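Local coordinates for devB protein (Vibrio cholerae O1 biovar eltor str. N16961, PDB 1Y89) that probably acts as a 6-phosphogluconolactonase, hydrolysing 6-phosphogluconolactone in the pentose phosphate pathway, at residues A184-Y189 with E226-S231. Residues are numbered along the deposited sequence; the frame is centred on the assembly and turned at random.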
ATOM      1  N   ALA A 184      12.511  11.723   5.125  1.00 20.93           N
ATOM      2  CA  ALA A 184      11.115  11.984   4.746  1.00 20.96           C
ATOM      3  C   ALA A 184      10.131  10.980   5.362  1.00 21.42           C
ATOM      4  O   ALA A 184      10.503   9.836   5.675  1.00 22.71           O
ATOM      5  CB  ALA A 184      10.982  12.022   3.237  1.00 19.42           C
ATOM      6  N   LYS A 185       8.881  11.403   5.556  1.00 21.41           N
ATOM      7  CA  LYS A 185       7.875  10.493   6.110  1.00 21.74           C
ATOM      8  C   LYS A 185       7.515   9.386   5.109  1.00 21.48           C
ATOM      9  O   LYS A 185       7.119   8.275   5.505  1.00 21.28           O
ATOM     10  CB  LYS A 185       6.618  11.260   6.489  1.00 22.19           C
ATOM     11  CG  LYS A 185       6.856  12.235   7.662  1.00 22.89           C
ATOM     12  CD  LYS A 185       5.617  13.089   7.859  1.00 27.17           C
ATOM     13  CE  LYS A 185       5.864  14.293   8.838  1.00 29.95           C
ATOM     14  NZ  LYS A 185       4.677  15.261   8.869  1.00 29.16           N
ATOM     15  N   ARG A 186       7.666   9.700   3.826  1.00 20.81           N
ATOM     16  CA  ARG A 186       7.166   8.848   2.756  1.00 21.24           C
ATOM     17  C   ARG A 186       7.907   9.191   1.485  1.00 20.84           C
ATOM     18  O   ARG A 186       7.957  10.371   1.098  1.00 21.19           O
ATOM     19  CB  ARG A 186       5.657   9.075   2.578  1.00 20.30           C
ATOM     20  CG  ARG A 186       5.045   8.278   1.391  1.00 20.48           C
ATOM     21  CD  ARG A 186       3.579   8.671   1.233  1.00 22.99           C
ATOM     22  NE  ARG A 186       2.935   7.891   0.159  1.00 21.60           N
ATOM     23  CZ  ARG A 186       1.749   8.161  -0.362  1.00 25.01           C
ATOM     24  NH1 ARG A 186       1.041   9.213   0.076  1.00 24.11           N
ATOM     25  NH2 ARG A 186       1.283   7.385  -1.342  1.00 24.22           N
ATOM     26  N   ILE A 187       8.524   8.193   0.846  1.00 19.63           N
ATOM     27  CA  ILE A 187       9.118   8.420  -0.464  1.00 19.98           C
ATOM     28  C   ILE A 187       8.563   7.347  -1.381  1.00 20.64           C
ATOM     29  O   ILE A 187       8.321   6.221  -0.944  1.00 20.09           O
ATOM     30  CB  ILE A 187      10.698   8.429  -0.447  1.00 19.74           C
ATOM     31  CG1 ILE A 187      11.256   7.001  -0.251  1.00 20.79           C
ATOM     32  CG2 ILE A 187      11.251   9.386   0.685  1.00 20.70           C
ATOM     33  CD1 ILE A 187      12.850   6.910  -0.274  1.00 20.61           C
ATOM     34  N   SER A 188       8.346   7.709  -2.640  1.00 20.76           N
ATOM     35  CA  SER A 188       7.633   6.841  -3.558  1.00 21.26           C
ATOM     36  C   SER A 188       8.347   6.857  -4.879  1.00 20.27           C
ATOM     37  O   SER A 188       8.341   7.883  -5.558  1.00 20.25           O
ATOM     38  CB  SER A 188       6.164   7.301  -3.774  1.00 21.78           C
ATOM     39  OG  SER A 188       5.476   7.504  -2.543  1.00 21.86           O
ATOM     40  N   TYR A 189       8.950   5.725  -5.226  1.00 19.87           N
ATOM     41  CA  TYR A 189       9.625   5.565  -6.515  1.00 20.63           C
ATOM     42  C   TYR A 189       8.589   5.188  -7.567  1.00 20.44           C
ATOM     43  O   TYR A 189       7.884   4.188  -7.397  1.00 19.05           O
ATOM     44  CB  TYR A 189      10.670   4.458  -6.433  1.00 19.62           C
ATOM     45  CG  TYR A 189      11.851   4.799  -5.553  1.00 19.89           C
ATOM     46  CD1 TYR A 189      12.847   5.671  -6.017  1.00 18.63           C
ATOM     47  CD2 TYR A 189      11.998   4.217  -4.271  1.00 20.29           C
ATOM     48  CE1 TYR A 189      13.944   5.995  -5.248  1.00 18.01           C
ATOM     49  CE2 TYR A 189      13.106   4.537  -3.457  1.00 19.41           C
ATOM     50  CZ  TYR A 189      14.078   5.412  -3.967  1.00 20.43           C
ATOM     51  OH  TYR A 189      15.185   5.757  -3.220  1.00 21.16           O
ATOM     52  N   GLU A 226       8.031   3.480  -0.885  1.00 22.32           N
ATOM     53  CA  GLU A 226       7.097   2.831  -1.795  1.00 22.23           C
ATOM     54  C   GLU A 226       7.681   2.663  -3.168  1.00 21.84           C
ATOM     55  O   GLU A 226       8.448   3.523  -3.651  1.00 21.84           O
ATOM     56  CB  GLU A 226       5.821   3.667  -1.928  1.00 22.39           C
ATOM     57  CG  GLU A 226       5.198   3.944  -0.600  1.00 26.56           C
ATOM     58  CD  GLU A 226       3.944   4.762  -0.690  1.00 29.37           C
ATOM     59  OE1 GLU A 226       3.941   5.825  -1.362  1.00 27.64           O
ATOM     60  OE2 GLU A 226       2.962   4.324  -0.068  1.00 29.84           O
ATOM     61  N   TRP A 227       7.245   1.597  -3.824  1.00 21.87           N
ATOM     62  CA  TRP A 227       7.509   1.372  -5.224  1.00 21.50           C
ATOM     63  C   TRP A 227       6.162   1.279  -5.942  1.00 22.45           C
ATOM     64  O   TRP A 227       5.344   0.395  -5.629  1.00 22.53           O
ATOM     65  CB  TRP A 227       8.305   0.063  -5.406  1.00 21.91           C
ATOM     66  CG  TRP A 227       9.700   0.197  -4.829  1.00 21.53           C
ATOM     67  CD1 TRP A 227      10.067   0.095  -3.531  1.00 22.77           C
ATOM     68  CD2 TRP A 227      10.867   0.548  -5.557  1.00 21.77           C
ATOM     69  NE1 TRP A 227      11.428   0.334  -3.402  1.00 24.38           N
ATOM     70  CE2 TRP A 227      11.935   0.607  -4.641  1.00 24.40           C
ATOM     71  CE3 TRP A 227      11.121   0.789  -6.910  1.00 23.72           C
ATOM     72  CZ2 TRP A 227      13.243   0.909  -5.030  1.00 22.65           C
ATOM     73  CZ3 TRP A 227      12.437   1.091  -7.299  1.00 24.64           C
ATOM     74  CH2 TRP A 227      13.466   1.155  -6.359  1.00 22.47           C
ATOM     75  N   TYR A 228       5.913   2.199  -6.868  1.00 21.61           N
ATOM     76  CA  TYR A 228       4.665   2.207  -7.656  1.00 22.15           C
ATOM     77  C   TYR A 228       5.034   1.705  -9.052  1.00 22.29           C
ATOM     78  O   TYR A 228       5.812   2.365  -9.746  1.00 20.80           O
ATOM     79  CB  TYR A 228       4.132   3.647  -7.804  1.00 22.74           C
ATOM     80  CG  TYR A 228       3.319   4.151  -6.619  1.00 24.70           C
ATOM     81  CD1 TYR A 228       3.867   4.206  -5.348  1.00 28.17           C
ATOM     82  CD2 TYR A 228       2.009   4.579  -6.780  1.00 23.73           C
ATOM     83  CE1 TYR A 228       3.110   4.642  -4.269  1.00 27.79           C
ATOM     84  CE2 TYR A 228       1.245   5.018  -5.719  1.00 24.52           C
ATOM     85  CZ  TYR A 228       1.802   5.038  -4.457  1.00 24.67           C
ATOM     86  OH  TYR A 228       1.042   5.429  -3.384  1.00 25.58           O
ATOM     87  N   LEU A 229       4.511   0.548  -9.459  1.00 20.52           N
ATOM     88  CA  LEU A 229       4.836   0.030 -10.782  1.00 21.98           C
ATOM     89  C   LEU A 229       3.553  -0.161 -11.570  1.00 22.40           C
ATOM     90  O   LEU A 229       2.478  -0.323 -10.981  1.00 21.53           O
ATOM     91  CB  LEU A 229       5.510  -1.353 -10.675  1.00 21.43           C
ATOM     92  CG  LEU A 229       6.723  -1.571  -9.752  1.00 26.58           C
ATOM     93  CD1 LEU A 229       7.258  -2.972  -9.983  1.00 28.22           C
ATOM     94  CD2 LEU A 229       7.825  -0.574  -9.889  1.00 28.70           C
ATOM     95  N   ASP A 230       3.672  -0.185 -12.894  1.00 22.38           N
ATOM     96  CA  ASP A 230       2.603  -0.727 -13.701  1.00 23.12           C
ATOM     97  C   ASP A 230       2.972  -2.142 -14.109  1.00 23.13           C
ATOM     98  O   ASP A 230       4.094  -2.600 -13.825  1.00 21.82           O
ATOM     99  CB  ASP A 230       2.259   0.182 -14.903  1.00 24.13           C
ATOM    100  CG  ASP A 230       3.420   0.376 -15.876  1.00 24.26           C
ATOM    101  OD1 ASP A 230       4.567  -0.039 -15.603  1.00 23.94           O
ATOM    102  OD2 ASP A 230       3.170   0.977 -16.941  1.00 26.20           O
ATOM    103  N   SER A 231       2.019  -2.850 -14.725  1.00 23.18           N
ATOM    104  CA  SER A 231       2.220  -4.222 -15.128  1.00 24.25           C
ATOM    105  C   SER A 231       3.461  -4.341 -15.987  1.00 23.76           C
ATOM    106  O   SER A 231       4.257  -5.269 -15.795  1.00 24.05           O
ATOM    107  CB  SER A 231       0.993  -4.733 -15.915  1.00 24.90           C
ATOM    108  OG  SER A 231      -0.066  -4.893 -14.994  1.00 31.37           O
TER
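Ser188 and Tyr189 pair with Glu226 and Trp227 where parallel strands 186-191 and 224-230 meet in the mixed sheet of this Rossmann-like fold. Glu226 N donates to Ile187 O, Tyr189 N to Glu226 O, and Tyr228 N to Tyr189 O at 2.8 Å, almost straight at 178°.

On the face that carries Ser188 and Glu226, a polar cluster forms. Glu226 CD lies anti to CA (chi2 180°), and the carboxylate ending this chain meets three donors through OE1. Short Ser188 brings its OG to the anti lone pair of Glu226 OE1 at 2.6 Å. The guanidinium arrives side-on, turned 83° from the carboxylate: Arg186 NE lies 2.8 Å from Glu226 OE1, in a salt bridge, above the carboxylate plane, and Arg186 NH2 approaches the syn lone pair. Tyr228 OH takes a weak bond from this NH2, which also salt-bridges Asp20.

On the other face, the flat Tyr189 and Trp227 rings, pointing the same way, stack offset across the paired strands, centroids 4.5 Å apart; Tyr189 OH bonds to Ile218 O.

Arg186, salt-bridged to both Glu226 and Asp20, partly offsets their negative charge; with three donors on OE1 and OE2 held by Asn3, Glu226 probably stays ionised.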